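Local coordinates for probable sulfate-binding lipoprotein SubI (Mycobacterium tuberculosis, PDB 6DDN) that probably binds sulfate outside the cell membrane and hands it on for uptake, at residues 58-63 / 215-220; 104-109 / 263-268; 139-144 / 256-261. One frame throughout, in Å; residues are numbered along the deposited sequence.

Overall arrangement
All three contacts are mostly buried. Contact 1 closes the anion site, pairing the loop 58-63 with the start of helix 218-227; its segments are bridged by backbone N-H donors to a shared sulfate and by one arginine overlay, without a direct hydrogen bond. Contacts 2 and 3 instead rest on antiparallel backbone hydrogen bonds and interlocking apolar side chains. Both use strand 257-267 of one sheet, whose 263-268 part meets 104-109 and whose 256-261 part meets 139-144; their centres lie about 22 Å apart. Contact 2 touches contact 1 through two probable hydrogen bonds, Y59 N with N108 O and Y59 OH with N263 OD1. Contact 3 has a separate sulfate at the start of strand 257-267, beside the exposed P256.

Contact 1: residues 58-63 / 215-220; sequences AYAVPE and PGSGRE. With SO4 (sulfate ion), chain C.
The sulfate site of this binding protein is closed here from two sides, by A60 in the loop after strand 53-58 and by S217 and G218 at the start of helix 218-227. Both segments donate a backbone N-H to the same ion: G218 N to sulfate O3 at 2.8 Å, with an N-H...O angle of 162°, and A60 N to sulfate O1 at 3.0 Å, more bent at 141°. The methyl of A60 meets S217 CB at 3.5 Å beside the ion, which leaves the two loops touching through carbon. S217 is the N-cap, its OG accepting from E220 N at 3.3 Å. Placing OG between the backbone N and the carbonyl carbon (chi1 65°) points it along the start of the helix, where E220 N meets it.

R219 reaches over the loop. Bent at chi2 and chi3, its chain lays one guanidinium face over A60 O, which stands 3.6 Å above the centre of the plane, and brings NH2 to 3.4 Å from V61 CA. The charge itself is engaged by a salt bridge from NH2 to E239. S175 OG, S177 N and Y236 OH complete the grip on sulfate. Uncharged donors around the anion, with the amino end of a helix aimed at it, form the arrangement characteristic of sulfate-binding proteins of the periplasmic type.

Contact 2: residues 104-109 / 263-268; sequences ADLVNF and NPLAVV
V107 and A266 form the antiparallel hydrogen-bonded pair at the middle of this contact, flanked by the non-hydrogen-bonded pairs L106-V267 and N108-L265; the short strand axes run at 167°. V107 N donates to A266 O at 2.8 Å almost straight, and A266 N returns a bond to V107 O. On the face bearing L106, N108, L265 and V267, the branches interlock: L106 CD2 fits between V267 CG2, 3.8 Å away, and L265 CD1, and L265 CD1 in turn rests on N108 CB. With CG anti to the backbone N of L265 (chi1 164°) and the chain turned at chi2, CD1 comes to 3.2 Å from V107 O. On the other face V107, A266 and V268 mesh. V107 CG2 lies beside A266 CB, while V268 CG2 rests against both V107 CG1 and A104 CB, at 3.9 and 3.8 Å. The second methyl of V268, CG1, sits against A104 O, and V268 N donates to D105 O at 3.0 Å.

At the far end P264 O accepts twice. N108 ND2 comes from above the carbonyl plane at 2.9 Å, and F109 N reaches it from the opposite face at 3.1 Å. This holds the N108 amide in place together with W66, which donates to N108 OD1. The ring of P264 fits against F109 O through CD.

Strand 53-58 pairs with the other edge of 106-108, and L56 touches both L106 and N108. V107, F109 and P264 face helix 113-120, with F109 and A104 also meeting helix 91-99.

Contact 3: residues 139-144 / 256-261; sequences GSVVTF and PQTFKI. With SO4 (sulfate ion), chain G.
Strands 139-144 and 257-261 run antiparallel, their axes 4.5 Å apart at closest approach and inclined at 158°. S140 and I261 are the hydrogen-bonded pair: I261 N donates to S140 O at 2.7 Å and S140 N to I261 O at 2.9 Å, each donor lying above the plane of the carbonyl it meets. V141 and K260 follow as a non-hydrogen-bonded pair, and V142 N then reaches F259 O at 3.2 Å, in the carbonyl plane. Beyond this bond the strands diverge. T258 extends its side chain into the widening gap: with OG1 anti to the backbone N (chi1 -167°), the hydroxyl points at V142 O, but at a modelled separation too short to be trusted, which leaves the bond doubtful. T258 CG2 lies 4.0 Å from V141 CB.

This pairing belongs to the mixed sheet of the solute-binding fold, in which strand 138-147 also pairs with 232-236 and strand 257-267 with 318-320. I261 is the main apolar wedge: its CD1 lies 3.7 Å from V141 C and extends to V142 CG2 at 3.9 Å, the side chains of I261 and V142 crossing at about a right angle. W180 of helix 177-190 packs on both V142 and I261. V142 CG2 also meets F259 CB. Past T258, Q257 N donates to a second sulfate, probably from the crystallisation liquor, which W157 N holds as well.

Contact 1: residues 58-63 / 215-220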
loop_
_atom_site.group_PDB
_atom_site.type_symbol
_atom_site.label_atom_id
_atom_site.label_comp_id
_atom_site.label_asym_id
_atom_site.label_seq_id
_atom_site.Cartn_x
_atom_site.Cartn_y
_atom_site.Cartn_z
ATOM N N ALA A 58 -8.519 -8.057 -0.176
ATOM C CA ALA A 58 -7.608 -6.929 -0.086
ATOM C C ALA A 58 -6.212 -7.411 0.280
ATOM O O ALA A 58 -5.999 -8.573 0.635
ATOM C CB ALA A 58 -8.102 -5.898 0.937
ATOM N N TYR A 59 -5.250 -6.491 0.196
ATOM C CA TYR A 59 -3.870 -6.819 0.529
ATOM C C TYR A 59 -3.674 -6.845 2.044
ATOM O O TYR A 59 -4.644 -6.973 2.795
ATOM C CB TYR A 59 -2.896 -5.850 -0.158
ATOM C CG TYR A 59 -3.043 -4.380 0.181
ATOM C CD1 TYR A 59 -4.148 -3.650 -0.240
ATOM C CD2 TYR A 59 -2.050 -3.713 0.884
ATOM C CE1 TYR A 59 -4.273 -2.302 0.058
ATOM C CE2 TYR A 59 -2.165 -2.370 1.182
ATOM C CZ TYR A 59 -3.277 -1.669 0.772
ATOM O OH TYR A 59 -3.382 -0.330 1.077
ATOM N N ALA A 60 -2.428 -6.729 2.504
ATOM C CA ALA A 60 -2.102 -7.146 3.864
ATOM C C ALA A 60 -2.387 -6.095 4.930
ATOM O O ALA A 60 -2.538 -6.458 6.101
ATOM C CB ALA A 60 -0.629 -7.552 3.949
ATOM N N VAL A 61 -2.451 -4.814 4.579
ATOM C CA VAL A 61 -2.514 -3.780 5.613
ATOM C C VAL A 61 -3.685 -2.794 5.550
ATOM O O VAL A 61 -3.718 -1.886 6.392
ATOM C CB VAL A 61 -1.202 -2.976 5.630
ATOM C CG1 VAL A 61 0.007 -3.899 5.771
ATOM C CG2 VAL A 61 -1.091 -2.130 4.380
ATOM N N PRO A 62 -4.663 -2.884 4.639
ATOM C CA PRO A 62 -5.676 -1.821 4.583
ATOM C C PRO A 62 -6.828 -1.993 5.561
ATOM O O PRO A 62 -7.761 -1.181 5.535
ATOM C CB PRO A 62 -6.172 -1.913 3.137
ATOM C CG PRO A 62 -6.165 -3.365 2.879
ATOM C CD PRO A 62 -4.986 -3.933 3.648
ATOM N N GLU A 63 -6.787 -3.006 6.424
ATOM C CA GLU A 63 -7.909 -3.286 7.319
ATOM C C GLU A 63 -8.336 -2.110 8.194
ATOM O O GLU A 63 -9.553 -1.915 8.352
ATOM C CB GLU A 63 -7.578 -4.502 8.199
ATOM C CG GLU A 63 -8.710 -4.939 9.121
ATOM C CD GLU A 63 -8.692 -4.219 10.456
ATOM O OE1 GLU A 63 -7.669 -3.574 10.769
ATOM O OE2 GLU A 63 -9.700 -4.287 11.189
ATOM N N PRO A 215 9.892 -11.686 4.804
ATOM C CA PRO A 215 8.483 -11.933 5.129
ATOM C C PRO A 215 7.596 -11.793 3.899
ATOM O O PRO A 215 7.917 -11.093 2.936
ATOM C CB PRO A 215 8.161 -10.861 6.175
ATOM C CG PRO A 215 9.158 -9.785 5.930
ATOM C CD PRO A 215 10.405 -10.476 5.469
ATOM N N GLY A 216 6.452 -12.481 3.950
ATOM C CA GLY A 216 5.590 -12.561 2.784
ATOM C C GLY A 216 4.807 -11.302 2.486
ATOM O O GLY A 216 4.485 -11.036 1.324
ATOM N N SER A 217 4.488 -10.510 3.508
ATOM C CA SER A 217 3.652 -9.336 3.312
ATOM C C SER A 217 4.091 -8.234 4.265
ATOM O O SER A 217 4.844 -8.464 5.215
ATOM C CB SER A 217 2.170 -9.670 3.513
ATOM O OG SER A 217 1.903 -10.047 4.853
ATOM N N GLY A 218 3.605 -7.020 3.992
ATOM C CA GLY A 218 3.912 -5.899 4.867
ATOM C C GLY A 218 3.417 -6.117 6.284
ATOM O O GLY A 218 4.066 -5.707 7.249
ATOM N N ARG A 219 2.263 -6.771 6.427
ATOM C CA ARG A 219 1.757 -7.095 7.757
ATOM C C ARG A 219 2.672 -8.090 8.459
ATOM O O ARG A 219 3.011 -7.917 9.636
ATOM C CB ARG A 219 0.333 -7.642 7.659
ATOM C CG ARG A 219 -0.226 -8.175 8.972
ATOM C CD ARG A 219 -0.190 -7.126 10.080
ATOM N NE ARG A 219 -0.518 -5.789 9.588
ATOM C CZ ARG A 219 -1.756 -5.325 9.453
ATOM N NH1 ARG A 219 -2.790 -6.090 9.774
ATOM N NH2 ARG A 219 -1.958 -4.097 8.992
ATOM N N GLU A 220 3.082 -9.144 7.747
ATOM C CA GLU A 220 4.045 -10.082 8.314
ATOM C C GLU A 220 5.366 -9.397 8.632
ATOM O O GLU A 220 6.037 -9.761 9.606
ATOM C CB GLU A 220 4.269 -11.252 7.355
ATOM C CG GLU A 220 3.057 -12.152 7.170
ATOM C CD GLU A 220 3.320 -13.289 6.201
ATOM O OE1 GLU A 220 4.456 -13.380 5.690
ATOM O OE2 GLU A 220 2.394 -14.088 5.948
HETATM S S SO4 C . 1.269 -6.160 1.000
HETATM O O1 SO4 C . 0.049 -6.946 0.841
HETATM O O2 SO4 C . 1.017 -5.064 1.932
HETATM O O3 SO4 C . 2.339 -7.002 1.524
HETATM O O4 SO4 C . 1.669 -5.623 -0.296
#

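Contact 2: residues 104-109 / 263-268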
loop_
_atom_site.group_PDB
_atom_site.type_symbol
_atom_site.label_atom_id
_atom_site.label_comp_id
_atom_site.label_asym_id
_atom_site.label_seq_id
_atom_site.Cartn_x
_atom_site.Cartn_y
_atom_site.Cartn_z
ATOM N N ALA A 104 -14.446 -13.480 -4.967
ATOM C CA ALA A 104 -14.206 -12.070 -4.709
ATOM C C ALA A 104 -15.253 -11.257 -5.449
ATOM O O ALA A 104 -15.597 -11.570 -6.591
ATOM C CB ALA A 104 -12.800 -11.647 -5.148
ATOM N N ASP A 105 -15.766 -10.225 -4.782
ATOM C CA ASP A 105 -16.616 -9.242 -5.429
ATOM C C ASP A 105 -15.921 -7.905 -5.628
ATOM O O ASP A 105 -16.318 -7.144 -6.516
ATOM C CB ASP A 105 -17.904 -9.035 -4.618
ATOM C CG ASP A 105 -18.699 -10.321 -4.450
ATOM O OD1 ASP A 105 -19.414 -10.716 -5.395
ATOM O OD2 ASP A 105 -18.605 -10.942 -3.369
ATOM N N LEU A 106 -14.890 -7.613 -4.837
ATOM C CA LEU A 106 -14.071 -6.423 -5.006
ATOM C C LEU A 106 -12.626 -6.766 -4.685
ATOM O O LEU A 106 -12.346 -7.589 -3.808
ATOM C CB LEU A 106 -14.524 -5.273 -4.102
ATOM C CG LEU A 106 -15.812 -4.549 -4.476
ATOM C CD1 LEU A 106 -16.865 -4.780 -3.409
ATOM C CD2 LEU A 106 -15.538 -3.068 -4.660
ATOM N N VAL A 107 -11.711 -6.120 -5.399
ATOM C CA VAL A 107 -10.284 -6.261 -5.157
ATOM C C VAL A 107 -9.737 -4.910 -4.730
ATOM O O VAL A 107 -10.154 -3.870 -5.249
ATOM C CB VAL A 107 -9.536 -6.788 -6.397
ATOM C CG1 VAL A 107 -9.677 -8.289 -6.473
ATOM C CG2 VAL A 107 -10.064 -6.128 -7.662
ATOM N N ASN A 108 -8.819 -4.932 -3.767
ATOM C CA ASN A 108 -8.114 -3.733 -3.313
ATOM C C ASN A 108 -6.689 -4.173 -2.998
ATOM O O ASN A 108 -6.433 -4.754 -1.941
ATOM C CB ASN A 108 -8.789 -3.107 -2.100
ATOM C CG ASN A 108 -7.963 -1.996 -1.485
ATOM O OD1 ASN A 108 -7.718 -1.980 -0.278
ATOM N ND2 ASN A 108 -7.524 -1.059 -2.314
ATOM N N PHE A 109 -5.770 -3.905 -3.916
ATOM C CA PHE A 109 -4.425 -4.449 -3.830
ATOM C C PHE A 109 -3.410 -3.341 -3.582
ATOM O O PHE A 109 -3.699 -2.150 -3.710
ATOM C CB PHE A 109 -4.090 -5.234 -5.101
ATOM C CG PHE A 109 -4.869 -6.509 -5.234
ATOM C CD1 PHE A 109 -5.212 -7.240 -4.108
ATOM C CD2 PHE A 109 -5.273 -6.971 -6.476
ATOM C CE1 PHE A 109 -5.935 -8.415 -4.215
ATOM C CE2 PHE A 109 -5.997 -8.147 -6.591
ATOM C CZ PHE A 109 -6.329 -8.867 -5.458
ATOM N N ASN A 263 -2.939 2.825 -3.871
ATOM C CA ASN A 263 -3.523 1.504 -3.702
ATOM C C ASN A 263 -4.784 1.379 -4.544
ATOM O O ASN A 263 -5.796 2.020 -4.222
ATOM C CB ASN A 263 -3.834 1.248 -2.231
ATOM C CG ASN A 263 -2.613 1.403 -1.348
ATOM O OD1 ASN A 263 -2.580 2.252 -0.457
ATOM N ND2 ASN A 263 -1.597 0.584 -1.594
ATOM N N PRO A 264 -4.781 0.577 -5.604
ATOM C CA PRO A 264 -5.949 0.502 -6.488
ATOM C C PRO A 264 -7.079 -0.343 -5.913
ATOM O O PRO A 264 -6.883 -1.237 -5.086
ATOM C CB PRO A 264 -5.385 -0.141 -7.759
ATOM C CG PRO A 264 -4.225 -0.948 -7.279
ATOM C CD PRO A 264 -3.636 -0.189 -6.124
ATOM N N LEU A 265 -8.285 -0.040 -6.395
ATOM C CA LEU A 265 -9.501 -0.757 -6.040
ATOM C C LEU A 265 -10.336 -0.940 -7.297
ATOM O O LEU A 265 -10.479 -0.009 -8.094
ATOM C CB LEU A 265 -10.310 -0.003 -4.977
ATOM C CG LEU A 265 -11.769 -0.412 -4.760
ATOM C CD1 LEU A 265 -11.873 -1.601 -3.817
ATOM C CD2 LEU A 265 -12.577 0.765 -4.234
ATOM N N ALA A 266 -10.888 -2.137 -7.471
ATOM C CA ALA A 266 -11.688 -2.434 -8.648
ATOM C C ALA A 266 -12.757 -3.453 -8.291
ATOM O O ALA A 266 -12.582 -4.270 -7.382
ATOM C CB ALA A 266 -10.824 -2.956 -9.800
ATOM N N VAL A 267 -13.867 -3.393 -9.013
ATOM C CA VAL A 267 -14.926 -4.383 -8.875
ATOM C C VAL A 267 -14.543 -5.624 -9.668
ATOM O O VAL A 267 -14.005 -5.529 -10.778
ATOM C CB VAL A 267 -16.270 -3.796 -9.346
ATOM C CG1 VAL A 267 -17.223 -4.896 -9.781
ATOM C CG2 VAL A 267 -16.893 -2.952 -8.244
ATOM N N VAL A 268 -14.794 -6.796 -9.093
ATOM C CA VAL A 268 -14.520 -8.055 -9.778
ATOM C C VAL A 268 -15.627 -8.300 -10.796
ATOM O O VAL A 268 -16.811 -8.330 -10.446
ATOM C CB VAL A 268 -14.411 -9.216 -8.781
ATOM C CG1 VAL A 268 -14.642 -10.544 -9.487
ATOM C CG2 VAL A 268 -13.055 -9.199 -8.101
#

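Contact 3: residues 139-144 / 256-261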
loop_
_atom_site.group_PDB
_atom_site.type_symbol
_atom_site.label_atom_id
_atom_site.label_comp_id
_atom_site.label_asym_id
_atom_site.label_seq_id
_atom_site.Cartn_x
_atom_site.Cartn_y
_atom_site.Cartn_z
ATOM N N GLY A 139 -4.167 6.258 -0.715
ATOM C CA GLY A 139 -2.790 5.843 -0.851
ATOM C C GLY A 139 -2.007 6.154 0.402
ATOM O O GLY A 139 -2.576 6.347 1.477
ATOM N N SER A 140 -0.691 6.213 0.250
ATOM C CA SER A 140 0.194 6.469 1.380
ATOM C C SER A 140 1.549 6.907 0.840
ATOM O O SER A 140 1.688 7.240 -0.341
ATOM C CB SER A 140 0.310 5.228 2.272
ATOM O OG SER A 140 0.919 5.540 3.512
ATOM N N VAL A 141 2.552 6.915 1.715
ATOM C CA VAL A 141 3.936 7.150 1.329
ATOM C C VAL A 141 4.808 6.126 2.039
ATOM O O VAL A 141 4.449 5.601 3.098
ATOM C CB VAL A 141 4.412 8.581 1.664
ATOM C CG1 VAL A 141 3.684 9.601 0.811
ATOM C CG2 VAL A 141 4.209 8.871 3.143
ATOM N N VAL A 142 5.963 5.840 1.444
ATOM C CA VAL A 142 6.927 4.957 2.084
ATOM C C VAL A 142 7.548 5.673 3.275
ATOM O O VAL A 142 7.923 6.850 3.191
ATOM C CB VAL A 142 7.994 4.513 1.070
ATOM C CG1 VAL A 142 9.030 3.641 1.742
ATOM C CG2 VAL A 142 7.344 3.778 -0.091
ATOM N N THR A 143 7.653 4.967 4.399
ATOM C CA THR A 143 8.192 5.544 5.620
ATOM C C THR A 143 9.066 4.518 6.328
ATOM O O THR A 143 8.984 3.315 6.068
ATOM C CB THR A 143 7.074 6.020 6.556
ATOM O OG1 THR A 143 7.641 6.723 7.667
ATOM C CG2 THR A 143 6.272 4.835 7.067
ATOM N N PHE A 144 9.919 5.016 7.224
ATOM C CA PHE A 144 10.748 4.169 8.076
ATOM C C PHE A 144 10.008 3.938 9.386
ATOM O O PHE A 144 9.847 4.868 10.178
ATOM C CB PHE A 144 12.099 4.818 8.367
ATOM C CG PHE A 144 12.958 5.041 7.158
ATOM C CD1 PHE A 144 12.913 4.176 6.082
ATOM C CD2 PHE A 144 13.835 6.114 7.116
ATOM C CE1 PHE A 144 13.719 4.386 4.977
ATOM C CE2 PHE A 144 14.641 6.330 6.014
ATOM C CZ PHE A 144 14.583 5.465 4.943
ATOM N N PRO A 256 13.575 12.217 3.569
ATOM C CA PRO A 256 13.287 13.435 2.791
ATOM C C PRO A 256 12.755 13.144 1.399
ATOM O O PRO A 256 11.834 13.827 0.935
ATOM C CB PRO A 256 14.646 14.147 2.751
ATOM C CG PRO A 256 15.356 13.659 3.969
ATOM C CD PRO A 256 14.933 12.230 4.138
ATOM N N GLN A 257 13.304 12.141 0.723
ATOM C CA GLN A 257 12.751 11.641 -0.526
ATOM C C GLN A 257 12.037 10.326 -0.247
ATOM O O GLN A 257 12.617 9.416 0.355
ATOM C CB GLN A 257 13.839 11.437 -1.581
ATOM C CG GLN A 257 14.686 12.665 -1.865
ATOM C CD GLN A 257 15.475 12.536 -3.154
ATOM O OE1 GLN A 257 14.913 12.267 -4.215
ATOM N NE2 GLN A 257 16.788 12.720 -3.067
ATOM N N THR A 258 10.779 10.236 -0.668
ATOM C CA THR A 258 9.999 9.020 -0.510
ATOM C C THR A 258 9.131 8.831 -1.745
ATOM O O THR A 258 9.070 9.694 -2.626
ATOM C CB THR A 258 9.140 9.057 0.760
ATOM O OG1 THR A 258 8.629 7.746 1.031
ATOM C CG2 THR A 258 7.979 10.020 0.592
ATOM N N PHE A 259 8.457 7.685 -1.805
ATOM C CA PHE A 259 7.649 7.307 -2.954
ATOM C C PHE A 259 6.167 7.418 -2.627
ATOM O O PHE A 259 5.746 7.138 -1.499
ATOM C CB PHE A 259 7.969 5.885 -3.411
ATOM C CG PHE A 259 7.809 5.680 -4.887
ATOM C CD1 PHE A 259 8.840 5.992 -5.756
ATOM C CD2 PHE A 259 6.623 5.186 -5.407
ATOM C CE1 PHE A 259 8.697 5.813 -7.115
ATOM C CE2 PHE A 259 6.472 5.004 -6.767
ATOM C CZ PHE A 259 7.512 5.318 -7.623
ATOM N N LYS A 260 5.382 7.822 -3.620
ATOM C CA LYS A 260 3.940 7.957 -3.454
ATOM C C LYS A 260 3.278 6.601 -3.653
ATOM O O LYS A 260 3.339 6.026 -4.746
ATOM C CB LYS A 260 3.381 8.980 -4.440
ATOM C CG LYS A 260 1.894 9.252 -4.275
ATOM C CD LYS A 260 1.287 9.779 -5.564
ATOM C CE LYS A 260 0.005 10.552 -5.298
ATOM N NZ LYS A 260 -0.506 11.222 -6.529
ATOM N N ILE A 261 2.650 6.090 -2.601
ATOM C CA ILE A 261 1.951 4.813 -2.652
ATOM C C ILE A 261 0.518 5.062 -3.099
ATOM O O ILE A 261 -0.176 5.921 -2.543
ATOM C CB ILE A 261 1.991 4.112 -1.286
ATOM C CG1 ILE A 261 3.439 3.850 -0.870
ATOM C CG2 ILE A 261 1.184 2.820 -1.320
ATOM C CD1 ILE A 261 3.575 3.023 0.392
HETATM S S SO4 G . 17.008 10.808 1.123
HETATM O O1 SO4 G . 15.748 10.306 0.594
HETATM O O2 SO4 G . 17.329 10.071 2.336
HETATM O O3 SO4 G . 18.073 10.613 0.145
HETATM O O4 SO4 G . 16.865 12.230 1.422
#